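Local coordinates for flagellar motor switch protein FliG (Thermotoga maritima, PDB 3AJC) that probably forms part of the switch complex at the base of the flagellar basal body, which responds to chemotaxis proteins and sets the direction of motor rotation, at residues F5-V8 and R9-P13; Q15-N18 and F19-E23; I143-V146 and L147-V150; R209-E213 and A214-V218. All blocks are in the same frame, centred on the assembly; numbering follows the deposited sequence.

The four contacts are local ones that fall into two pairs at opposite sides of the chain's centre. Contact 1, in the loop ahead of helix 14-21, leads straight into contact 2 on that helix; they meet where Thr11 CG2 lies 4.3 Å from Leu16 CD2. Contacts 3 and 4 belong to the C-terminal domain, their centres about 12 Å apart, and join through Leu145 CD2 and Leu211 CD1, 3.7 Å apart. Centre to centre, contacts 2 and 3 are about 46 Å apart. Contact 2 alone reaches the EHPQR motif, important for FliM interaction: it contains Glu23, and the Leu20 side chain is about 12 Å from that of Arg58.

Contact 1 of 4, residues F5-V8 and R9-P13; sequences FSFV and RDTDP
Val8 and Thr11 close a type I beta turn, and their backbones and methyl groups both meet across it. Among the polar contacts, Thr11 N donates to Val8 O at 3.0 Å, although the position of that carbonyl oxygen is less certain than the rest. One residue earlier, Asp10 N makes a weak bond to Phe7 O, 3.2 Å long and bent to 132° at the hydrogen. Just past the turn, Thr11 OG1 donates at 2.8 Å to Asp12 OD2, which accepts on its anti lone pair, the one directed away from the other carboxylate oxygen. The threonine hydroxyl is put there by its first torsion, which sets OG1 opposite the backbone N (chi1 160°).

The apolar contact is small and partly doubtful. Thr11 CG2 is modelled 4.1 Å from Val8 CG2, the two branched side chains crossing at a slant, but this methyl sits too near Val8 O for its place to be sure. Asp10 CB lies 3.3 Å from Phe7 O. With a glycine in place of Thr11, Asp12 OD2 would probably lose its hydroxyl donor.

This turn lies in the loop that leads into helix 14-21. Val8 and Phe5 pack on Leu35, and the Phe5 ring meets that of Tyr34, both partners belonging to the connection between helices 25-33 and 37-46.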
loop_
_atom_site.group_PDB
_atom_site.type_symbol
_atom_site.label_atom_id
_atom_site.label_comp_id
_atom_site.label_asym_id
_atom_site.label_seq_id
_atom_site.Cartn_x
_atom_site.Cartn_y
_atom_site.Cartn_z
ATOM N N PHE A 5 4.863 1.792 -20.830
ATOM C CA PHE A 5 4.025 2.955 -20.511
ATOM C C PHE A 5 4.823 4.062 -19.904
ATOM O O PHE A 5 4.236 5.022 -19.408
ATOM C CB PHE A 5 2.882 2.558 -19.563
ATOM C CG PHE A 5 1.984 1.541 -20.163
ATOM C CD1 PHE A 5 1.087 1.901 -21.150
ATOM C CD2 PHE A 5 2.122 0.195 -19.864
ATOM C CE1 PHE A 5 0.359 0.946 -21.839
ATOM C CE2 PHE A 5 1.378 -0.771 -20.567
ATOM C CZ PHE A 5 0.503 -0.381 -21.552
ATOM N N SER A 6 6.145 3.925 -19.928
ATOM C CA SER A 6 6.994 4.948 -19.382
ATOM C C SER A 6 6.797 6.285 -20.086
ATOM O O SER A 6 7.189 7.297 -19.523
ATOM C CB SER A 6 8.452 4.534 -19.499
ATOM O OG SER A 6 9.234 5.642 -19.904
ATOM N N PHE A 7 6.218 6.313 -21.288
ATOM C CA PHE A 7 6.039 7.592 -21.976
ATOM C C PHE A 7 4.815 8.341 -21.431
ATOM O O PHE A 7 4.449 9.407 -21.952
ATOM C CB PHE A 7 5.874 7.359 -23.488
ATOM C CG PHE A 7 4.637 6.569 -23.834
ATOM C CD1 PHE A 7 4.692 5.193 -24.047
ATOM C CD2 PHE A 7 3.385 7.169 -23.757
ATOM C CE1 PHE A 7 3.508 4.431 -24.148
ATOM C CE2 PHE A 7 2.212 6.412 -23.857
ATOM C CZ PHE A 7 2.279 5.050 -24.049
ATOM N N VAL A 8 4.193 7.788 -20.390
ATOM C CA VAL A 8 3.006 8.394 -19.815
ATOM C C VAL A 8 3.228 9.717 -19.109
ATOM O O VAL A 8 2.415 10.619 -19.256
ATOM C CB VAL A 8 2.293 7.426 -18.854
ATOM C CG1 VAL A 8 1.768 8.178 -17.623
ATOM C CG2 VAL A 8 1.106 6.781 -19.568
ATOM N N ARG A 9 4.294 9.845 -18.326
ATOM C CA ARG A 9 4.521 11.109 -17.643
ATOM C C ARG A 9 4.935 12.149 -18.672
ATOM O O ARG A 9 4.977 13.339 -18.382
ATOM C CB ARG A 9 5.587 10.973 -16.546
ATOM C CG ARG A 9 5.025 10.553 -15.177
ATOM C CD ARG A 9 5.836 11.141 -14.008
ATOM N NE ARG A 9 5.197 10.900 -12.710
ATOM C CZ ARG A 9 5.564 11.470 -11.560
ATOM N NH1 ARG A 9 6.575 12.328 -11.528
ATOM N NH2 ARG A 9 4.916 11.183 -10.436
ATOM N N ASP A 10 5.228 11.684 -19.883
ATOM C CA ASP A 10 5.618 12.564 -20.978
ATOM C C ASP A 10 4.404 12.973 -21.795
ATOM O O ASP A 10 4.493 13.868 -22.635
ATOM C CB ASP A 10 6.620 11.871 -21.909
ATOM C CG ASP A 10 8.040 11.988 -21.422
ATOM O OD1 ASP A 10 8.473 13.125 -21.147
ATOM O OD2 ASP A 10 8.724 10.948 -21.321
ATOM N N THR A 11 3.276 12.310 -21.553
ATOM C CA THR A 11 2.068 12.619 -22.290
ATOM C C THR A 11 1.151 13.597 -21.598
ATOM O O THR A 11 1.146 13.760 -20.371
ATOM C CB THR A 11 1.237 11.356 -22.632
ATOM O OG1 THR A 11 -0.116 11.731 -22.917
ATOM C CG2 THR A 11 1.238 10.392 -21.501
ATOM N N ASP A 12 0.366 14.250 -22.438
ATOM C CA ASP A 12 -0.607 15.232 -22.017
ATOM C C ASP A 12 -1.470 14.706 -20.869
ATOM O O ASP A 12 -1.479 13.516 -20.615
ATOM C CB ASP A 12 -1.440 15.659 -23.234
ATOM C CG ASP A 12 -0.898 15.107 -24.548
ATOM O OD1 ASP A 12 -1.103 15.762 -25.588
ATOM O OD2 ASP A 12 -0.302 14.013 -24.553
ATOM N N PRO A 13 -2.212 15.597 -20.188
ATOM C CA PRO A 13 -3.124 15.425 -19.044
ATOM C C PRO A 13 -4.512 14.820 -19.209
ATOM O O PRO A 13 -4.864 13.865 -18.511
ATOM C CB PRO A 13 -3.202 16.840 -18.472
ATOM C CG PRO A 13 -3.239 17.655 -19.700
ATOM C CD PRO A 13 -2.048 17.029 -20.482
#

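Contact 2 of 4, residues Q15-N18 and F19-E23; sequences QLVN and FLQSE
Leu16 and Leu20 touch through their CD1 methyls one turn apart on helix 14-21, an alpha-helix in the FliG middle domain, with Leu16 CD1 4.3 Å from Leu20 CD1. A weak but straight backbone bond, Leu20 N to Leu16 O at 3.3 Å and 174°, runs beside this pair. Val17 and Gln21 form the next i to i+4 pair: the side chains slant across one another, and the glutamine CG, set opposite the carbonyl carbon (chi1 -74°), approaches Val17 CG1, though CG is modelled too close to Val17 O for this to be firm. Their backbones are joined by Gln21 N and Val17 O, the oxygen being less surely placed. The Phe19 ring comes near Gln15 CB, but its exact place is doubtful because it crowds Gln15 O.

Further out, the helix is held against helix 37-46, where Leu16 and Leu20 rest on Ile43 and Val17 on Ala46, while Gln21 touches Pro48 in the loop beyond. Beyond this turn the chain runs to Glu23, the first residue of the EHPQR motif important for interaction with FliM. Linking the backbone at the start of that motif to the last helical turn, Glu23 N bonds to Leu20 O at 2.9 Å.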
loop_
_atom_site.group_PDB
_atom_site.type_symbol
_atom_site.label_atom_id
_atom_site.label_comp_id
_atom_site.label_asym_id
_atom_site.label_seq_id
_atom_site.Cartn_x
_atom_site.Cartn_y
_atom_site.Cartn_z
ATOM N N GLN A 15 -6.034 14.362 -22.603
ATOM C CA GLN A 15 -6.017 13.507 -23.786
ATOM C C GLN A 15 -5.722 12.109 -23.232
ATOM O O GLN A 15 -6.208 11.108 -23.758
ATOM C CB GLN A 15 -4.950 13.984 -24.798
ATOM C CG GLN A 15 -4.069 15.179 -24.390
ATOM C CD GLN A 15 -4.793 16.537 -24.269
ATOM O OE1 GLN A 15 -5.805 16.786 -24.926
ATOM N NE2 GLN A 15 -4.244 17.427 -23.438
ATOM N N LEU A 16 -4.989 12.044 -22.121
ATOM C CA LEU A 16 -4.708 10.744 -21.514
ATOM C C LEU A 16 -6.006 10.030 -21.089
ATOM O O LEU A 16 -6.249 8.885 -21.476
ATOM C CB LEU A 16 -3.763 10.883 -20.308
ATOM C CG LEU A 16 -3.270 9.564 -19.678
ATOM C CD1 LEU A 16 -2.962 8.536 -20.763
ATOM C CD2 LEU A 16 -2.028 9.818 -18.829
ATOM N N VAL A 17 -6.826 10.701 -20.286
ATOM C CA VAL A 17 -8.092 10.127 -19.836
ATOM C C VAL A 17 -9.013 9.935 -21.036
ATOM O O VAL A 17 -9.824 9.012 -21.071
ATOM C CB VAL A 17 -8.787 11.055 -18.817
ATOM C CG1 VAL A 17 -10.197 10.576 -18.543
ATOM C CG2 VAL A 17 -7.988 11.093 -17.530
ATOM N N ASN A 18 -8.868 10.810 -22.025
ATOM C CA ASN A 18 -9.680 10.759 -23.237
ATOM C C ASN A 18 -9.602 9.405 -23.947
ATOM O O ASN A 18 -10.624 8.833 -24.327
ATOM C CB ASN A 18 -9.240 11.865 -24.203
ATOM C CG ASN A 18 -10.062 11.890 -25.481
ATOM O OD1 ASN A 18 -9.667 12.505 -26.477
ATOM N ND2 ASN A 18 -11.217 11.231 -25.456
ATOM N N PHE A 19 -8.388 8.900 -24.127
ATOM C CA PHE A 19 -8.192 7.626 -24.806
ATOM C C PHE A 19 -8.564 6.419 -23.955
ATOM O O PHE A 19 -9.211 5.493 -24.443
ATOM C CB PHE A 19 -6.736 7.488 -25.258
ATOM C CG PHE A 19 -6.253 8.628 -26.110
ATOM C CD1 PHE A 19 -5.349 9.558 -25.603
ATOM C CD2 PHE A 19 -6.707 8.783 -27.414
ATOM C CE1 PHE A 19 -4.901 10.624 -26.382
ATOM C CE2 PHE A 19 -6.264 9.846 -28.203
ATOM C CZ PHE A 19 -5.361 10.769 -27.681
ATOM N N LEU A 20 -8.154 6.427 -22.689
ATOM C CA LEU A 20 -8.443 5.311 -21.790
ATOM C C LEU A 20 -9.938 5.098 -21.575
ATOM O O LEU A 20 -10.392 3.962 -21.467
ATOM C CB LEU A 20 -7.742 5.513 -20.438
ATOM C CG LEU A 20 -6.207 5.456 -20.415
ATOM C CD1 LEU A 20 -5.699 5.727 -19.008
ATOM C CD2 LEU A 20 -5.727 4.088 -20.881
ATOM N N GLN A 21 -10.700 6.189 -21.523
ATOM C CA GLN A 21 -12.151 6.117 -21.319
ATOM C C GLN A 21 -12.875 5.092 -22.181
ATOM O O GLN A 21 -13.760 4.385 -21.703
ATOM C CB GLN A 21 -12.809 7.465 -21.596
ATOM C CG GLN A 21 -12.611 8.534 -20.553
ATOM C CD GLN A 21 -13.447 9.755 -20.870
ATOM O OE1 GLN A 21 -13.481 10.211 -22.014
ATOM N NE2 GLN A 21 -14.126 10.294 -19.862
ATOM N N SER A 22 -12.515 5.035 -23.460
ATOM C CA SER A 22 -13.170 4.123 -24.386
ATOM C C SER A 22 -12.476 2.782 -24.585
ATOM O O SER A 22 -12.832 2.024 -25.487
ATOM C CB SER A 22 -13.375 4.819 -25.734
ATOM O OG SER A 22 -12.197 5.492 -26.147
ATOM N N GLU A 23 -11.489 2.487 -23.744
ATOM C CA GLU A 23 -10.787 1.215 -23.834
ATOM C C GLU A 23 -11.524 0.230 -22.939
ATOM O O GLU A 23 -12.381 0.619 -22.151
ATOM C CB GLU A 23 -9.338 1.355 -23.350
ATOM C CG GLU A 23 -8.440 2.191 -24.249
ATOM C CD GLU A 23 -8.102 1.496 -25.555
ATOM O OE1 GLU A 23 -7.406 2.116 -26.392
ATOM O OE2 GLU A 23 -8.528 0.331 -25.747
#

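Contact 3 of 4, residues I143-V146 and L147-V150; sequences IQLV and LREV
Leu147 packs against Ile143 one turn back, its CD1 lying 4.3 Å from the Ile143 methyl CG2. Its amide is held by Ile143 O, a 2.9 Å bond with 158° at the hydrogen, an i to i+4 bond of helix 140-147. Beyond the pair, Leu147 reaches Ile170 of helix 164-171, and Ile143 reaches Lys169.

Arg148 continues the helical pattern with its N bonded to Gln144 O. Its chain bends at the third torsion (chi3 -58°), which turns the guanidinium back to Leu145 rather than leading it outward. NH2 comes to 3.1 Å from Leu145 CD1, which lies at the edge of the guanidinium and near its plane; Leu145 O also lies at the edge, in the plane.

At Glu149 the pattern tightens: its N turns to Val146 O, three residues back, at 2.9 Å, and approaches from above the carbonyl plane, 49° out of it. The carboxylate leads away to Arg210, with which it forms a long, weak ion pair.

Val150 ends a type I beta turn that starts at Leu147, its N bonded to Leu147 O. Its methyl CG2 lies 3.4 Å from Val146 O and 4.3 Å from Val146 CG1, and both valines, like Glu149, lean on helix 194-213.

The change from four-residue to three-residue bonding thus lets the chain leave the helix with Ile143, Gln144 and Val146 O each bonded. Ile143 and Leu147 stay against helix 164-171, Leu145, Val146 and Val150 against helix 194-213, and the Arg148 guanidinium lies at the surface.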
loop_
_atom_site.group_PDB
_atom_site.type_symbol
_atom_site.label_atom_id
_atom_site.label_comp_id
_atom_site.label_asym_id
_atom_site.label_seq_id
_atom_site.Cartn_x
_atom_site.Cartn_y
_atom_site.Cartn_z
ATOM N N ILE A 143 0.038 -1.598 19.935
ATOM C CA ILE A 143 1.328 -0.991 19.632
ATOM C C ILE A 143 2.467 -1.717 20.377
ATOM O O ILE A 143 3.516 -1.987 19.792
ATOM C CB ILE A 143 1.302 0.511 19.991
ATOM C CG1 ILE A 143 0.329 1.228 19.046
ATOM C CG2 ILE A 143 2.699 1.102 19.924
ATOM C CD1 ILE A 143 0.234 2.725 19.252
ATOM N N GLN A 144 2.247 -2.038 21.652
ATOM C CA GLN A 144 3.236 -2.767 22.447
ATOM C C GLN A 144 3.453 -4.151 21.826
ATOM O O GLN A 144 4.579 -4.625 21.697
ATOM C CB GLN A 144 2.749 -2.912 23.889
ATOM C CG GLN A 144 2.829 -1.625 24.707
ATOM C CD GLN A 144 1.817 -1.577 25.848
ATOM O OE1 GLN A 144 1.444 -2.608 26.410
ATOM N NE2 GLN A 144 1.380 -0.369 26.203
ATOM N N LEU A 145 2.366 -4.797 21.436
ATOM C CA LEU A 145 2.448 -6.105 20.801
ATOM C C LEU A 145 3.426 -6.021 19.616
ATOM O O LEU A 145 4.307 -6.870 19.447
ATOM C CB LEU A 145 1.065 -6.503 20.281
ATOM C CG LEU A 145 0.765 -7.980 20.029
ATOM C CD1 LEU A 145 0.209 -8.594 21.321
ATOM C CD2 LEU A 145 -0.252 -8.124 18.895
ATOM N N VAL A 146 3.256 -4.980 18.804
ATOM C CA VAL A 146 4.083 -4.763 17.624
ATOM C C VAL A 146 5.554 -4.494 17.955
ATOM O O VAL A 146 6.450 -5.050 17.317
ATOM C CB VAL A 146 3.515 -3.580 16.785
ATOM C CG1 VAL A 146 4.424 -3.266 15.587
ATOM C CG2 VAL A 146 2.111 -3.924 16.314
ATOM N N LEU A 147 5.791 -3.644 18.949
ATOM C CA LEU A 147 7.145 -3.281 19.357
ATOM C C LEU A 147 8.046 -4.462 19.727
ATOM O O LEU A 147 9.240 -4.471 19.411
ATOM C CB LEU A 147 7.082 -2.284 20.515
ATOM C CG LEU A 147 6.477 -0.923 20.143
ATOM C CD1 LEU A 147 6.576 0.014 21.328
ATOM C CD2 LEU A 147 7.205 -0.332 18.948
ATOM N N ARG A 148 7.480 -5.468 20.378
ATOM C CA ARG A 148 8.269 -6.632 20.755
ATOM C C ARG A 148 8.812 -7.374 19.538
ATOM O O ARG A 148 9.703 -8.215 19.667
ATOM C CB ARG A 148 7.431 -7.584 21.613
ATOM C CG ARG A 148 7.196 -7.070 23.031
ATOM C CD ARG A 148 6.259 -7.978 23.818
ATOM N NE ARG A 148 4.972 -8.126 23.149
ATOM C CZ ARG A 148 3.883 -8.620 23.728
ATOM N NH1 ARG A 148 3.930 -9.012 24.996
ATOM N NH2 ARG A 148 2.746 -8.721 23.045
ATOM N N GLU A 149 8.284 -7.049 18.358
ATOM C CA GLU A 149 8.701 -7.704 17.119
ATOM C C GLU A 149 9.628 -6.843 16.265
ATOM O O GLU A 149 9.977 -7.229 15.149
ATOM C CB GLU A 149 7.467 -8.053 16.296
ATOM C CG GLU A 149 6.370 -8.732 17.102
ATOM C CD GLU A 149 6.540 -10.235 17.175
ATOM O OE1 GLU A 149 5.922 -10.862 18.065
ATOM O OE2 GLU A 149 7.280 -10.792 16.332
ATOM N N VAL A 150 10.037 -5.689 16.786
ATOM C CA VAL A 150 10.884 -4.777 16.027
ATOM C C VAL A 150 12.269 -4.536 16.621
ATOM O O VAL A 150 12.384 -4.119 17.769
ATOM C CB VAL A 150 10.183 -3.402 15.878
ATOM C CG1 VAL A 150 11.011 -2.483 14.950
ATOM C CG2 VAL A 150 8.752 -3.607 15.349
#

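Contact 4 of 4, residues R209-E213 and A214-V218; sequences RRLEE and AGEIV
Ile217 folds back against Leu211 and Glu212, and this is the tight part of the contact. Its CD1 is pressed to 3.3 Å from Leu211 CB, closer than carbons usually come, and its CB rests 3.7 Å from Glu212 CB. Setting CG1 opposite the carbonyl carbon (chi1 -82°) brings that branch against Leu211 CB. The Glu216 chain also packs here, running across Leu211 with its CD 3.9 Å from the methyl CD2. An alanine at Ile217 is likely to leave Leu211 CB without its cover and the returning chain less firmly held to the helix.

The backbone makes this return possible through a Schellman motif. Glu216 N donates to Leu211 O at 3.0 Å, lying in the carbonyl plane, and inside it Gly215 N makes a weak bond to Glu212 O at 2.7 Å. Gly215 is the C-prime residue, its phi of 54° being favourable for a glycine.

The other side is looser and exposed. Ala214 N is bonded to Arg210 O at 3.2 Å, a bond bent to 137° at the hydrogen, while the Glu213 carboxylate turns away into a salt bridge with Arg127.

The motif ends helix 194-213 beside helix 140-147: Leu211 packs on Leu145 and Val146, Glu216 touches Leu145, and the departing chain is tied on by Val218 N to Ser142 OG.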
loop_
_atom_site.group_PDB
_atom_site.type_symbol
_atom_site.label_atom_id
_atom_site.label_comp_id
_atom_site.label_asym_id
_atom_site.label_seq_id
_atom_site.Cartn_x
_atom_site.Cartn_y
_atom_site.Cartn_z
ATOM N N ARG A 209 0.637 -6.312 9.559
ATOM C CA ARG A 209 -0.243 -7.074 8.684
ATOM C C ARG A 209 -0.307 -8.543 9.120
ATOM O O ARG A 209 -1.361 -9.178 9.032
ATOM C CB ARG A 209 0.241 -6.965 7.238
ATOM C CG ARG A 209 -0.828 -7.270 6.207
ATOM C CD ARG A 209 -0.381 -6.825 4.832
ATOM N NE ARG A 209 0.713 -7.639 4.314
ATOM C CZ ARG A 209 1.766 -7.150 3.665
ATOM N NH1 ARG A 209 1.875 -5.840 3.458
ATOM N NH2 ARG A 209 2.706 -7.970 3.214
ATOM N N ARG A 210 0.818 -9.072 9.599
ATOM C CA ARG A 210 0.880 -10.459 10.055
ATOM C C ARG A 210 0.220 -10.656 11.417
ATOM O O ARG A 210 -0.414 -11.683 11.664
ATOM C CB ARG A 210 2.333 -10.935 10.131
ATOM C CG ARG A 210 2.493 -12.305 10.771
ATOM C CD ARG A 210 3.942 -12.778 10.730
ATOM N NE ARG A 210 4.843 -11.867 11.432
ATOM C CZ ARG A 210 4.853 -11.685 12.749
ATOM N NH1 ARG A 210 4.008 -12.354 13.526
ATOM N NH2 ARG A 210 5.713 -10.830 13.291
ATOM N N LEU A 211 0.373 -9.678 12.304
ATOM C CA LEU A 211 -0.222 -9.771 13.632
ATOM C C LEU A 211 -1.734 -9.607 13.613
ATOM O O LEU A 211 -2.406 -9.913 14.595
ATOM C CB LEU A 211 0.397 -8.742 14.578
ATOM C CG LEU A 211 1.768 -9.112 15.140
ATOM C CD1 LEU A 211 2.230 -8.028 16.096
ATOM C CD2 LEU A 211 1.685 -10.454 15.864
ATOM N N GLU A 212 -2.276 -9.123 12.501
ATOM C CA GLU A 212 -3.717 -8.962 12.409
ATOM C C GLU A 212 -4.310 -10.169 11.698
ATOM O O GLU A 212 -5.479 -10.507 11.894
ATOM C CB GLU A 212 -4.077 -7.668 11.682
ATOM C CG GLU A 212 -3.599 -7.573 10.260
ATOM C CD GLU A 212 -3.987 -6.253 9.636
ATOM O OE1 GLU A 212 -5.181 -5.902 9.717
ATOM O OE2 GLU A 212 -3.109 -5.566 9.070
ATOM N N GLU A 213 -3.497 -10.814 10.864
ATOM C CA GLU A 213 -3.924 -12.016 10.159
ATOM C C GLU A 213 -4.080 -13.053 11.259
ATOM O O GLU A 213 -4.879 -13.983 11.163
ATOM C CB GLU A 213 -2.849 -12.459 9.167
ATOM C CG GLU A 213 -2.771 -11.602 7.918
ATOM C CD GLU A 213 -3.653 -12.123 6.799
ATOM O OE1 GLU A 213 -3.745 -11.446 5.753
ATOM O OE2 GLU A 213 -4.245 -13.214 6.964
ATOM N N ALA A 214 -3.298 -12.865 12.317
ATOM C CA ALA A 214 -3.326 -13.736 13.483
ATOM C C ALA A 214 -4.449 -13.242 14.395
ATOM O O ALA A 214 -4.550 -13.643 15.555
ATOM C CB ALA A 214 -1.988 -13.675 14.212
ATOM N N GLY A 215 -5.276 -12.351 13.852
ATOM C CA GLY A 215 -6.398 -11.797 14.590
ATOM C C GLY A 215 -6.097 -11.158 15.934
ATOM O O GLY A 215 -7.002 -11.011 16.757
ATOM N N GLU A 216 -4.851 -10.762 16.171
ATOM C CA GLU A 216 -4.509 -10.148 17.449
ATOM C C GLU A 216 -4.114 -8.668 17.406
ATOM O O GLU A 216 -3.290 -8.217 18.203
ATOM C CB GLU A 216 -3.414 -10.967 18.147
ATOM C CG GLU A 216 -2.221 -11.326 17.277
ATOM C CD GLU A 216 -1.145 -12.067 18.053
ATOM O OE1 GLU A 216 -0.643 -11.508 19.052
ATOM O OE2 GLU A 216 -0.803 -13.204 17.666
ATOM N N ILE A 217 -4.710 -7.914 16.486
ATOM C CA ILE A 217 -4.440 -6.477 16.365
ATOM C C ILE A 217 -5.754 -5.699 16.386
ATOM O O ILE A 217 -6.640 -5.925 15.560
ATOM C CB ILE A 217 -3.655 -6.141 15.068
ATOM C CG1 ILE A 217 -2.161 -6.390 15.298
ATOM C CG2 ILE A 217 -3.908 -4.690 14.650
ATOM C CD1 ILE A 217 -1.266 -5.930 14.162
ATOM N N VAL A 218 -5.859 -4.773 17.332
ATOM C CA VAL A 218 -7.068 -3.976 17.510
ATOM C C VAL A 218 -6.919 -2.497 17.163
ATOM O O VAL A 218 -6.002 -1.822 17.636
ATOM C CB VAL A 218 -7.555 -4.066 18.971
ATOM C CG1 VAL A 218 -8.843 -3.275 19.137
ATOM C CG2 VAL A 218 -7.739 -5.522 19.371
#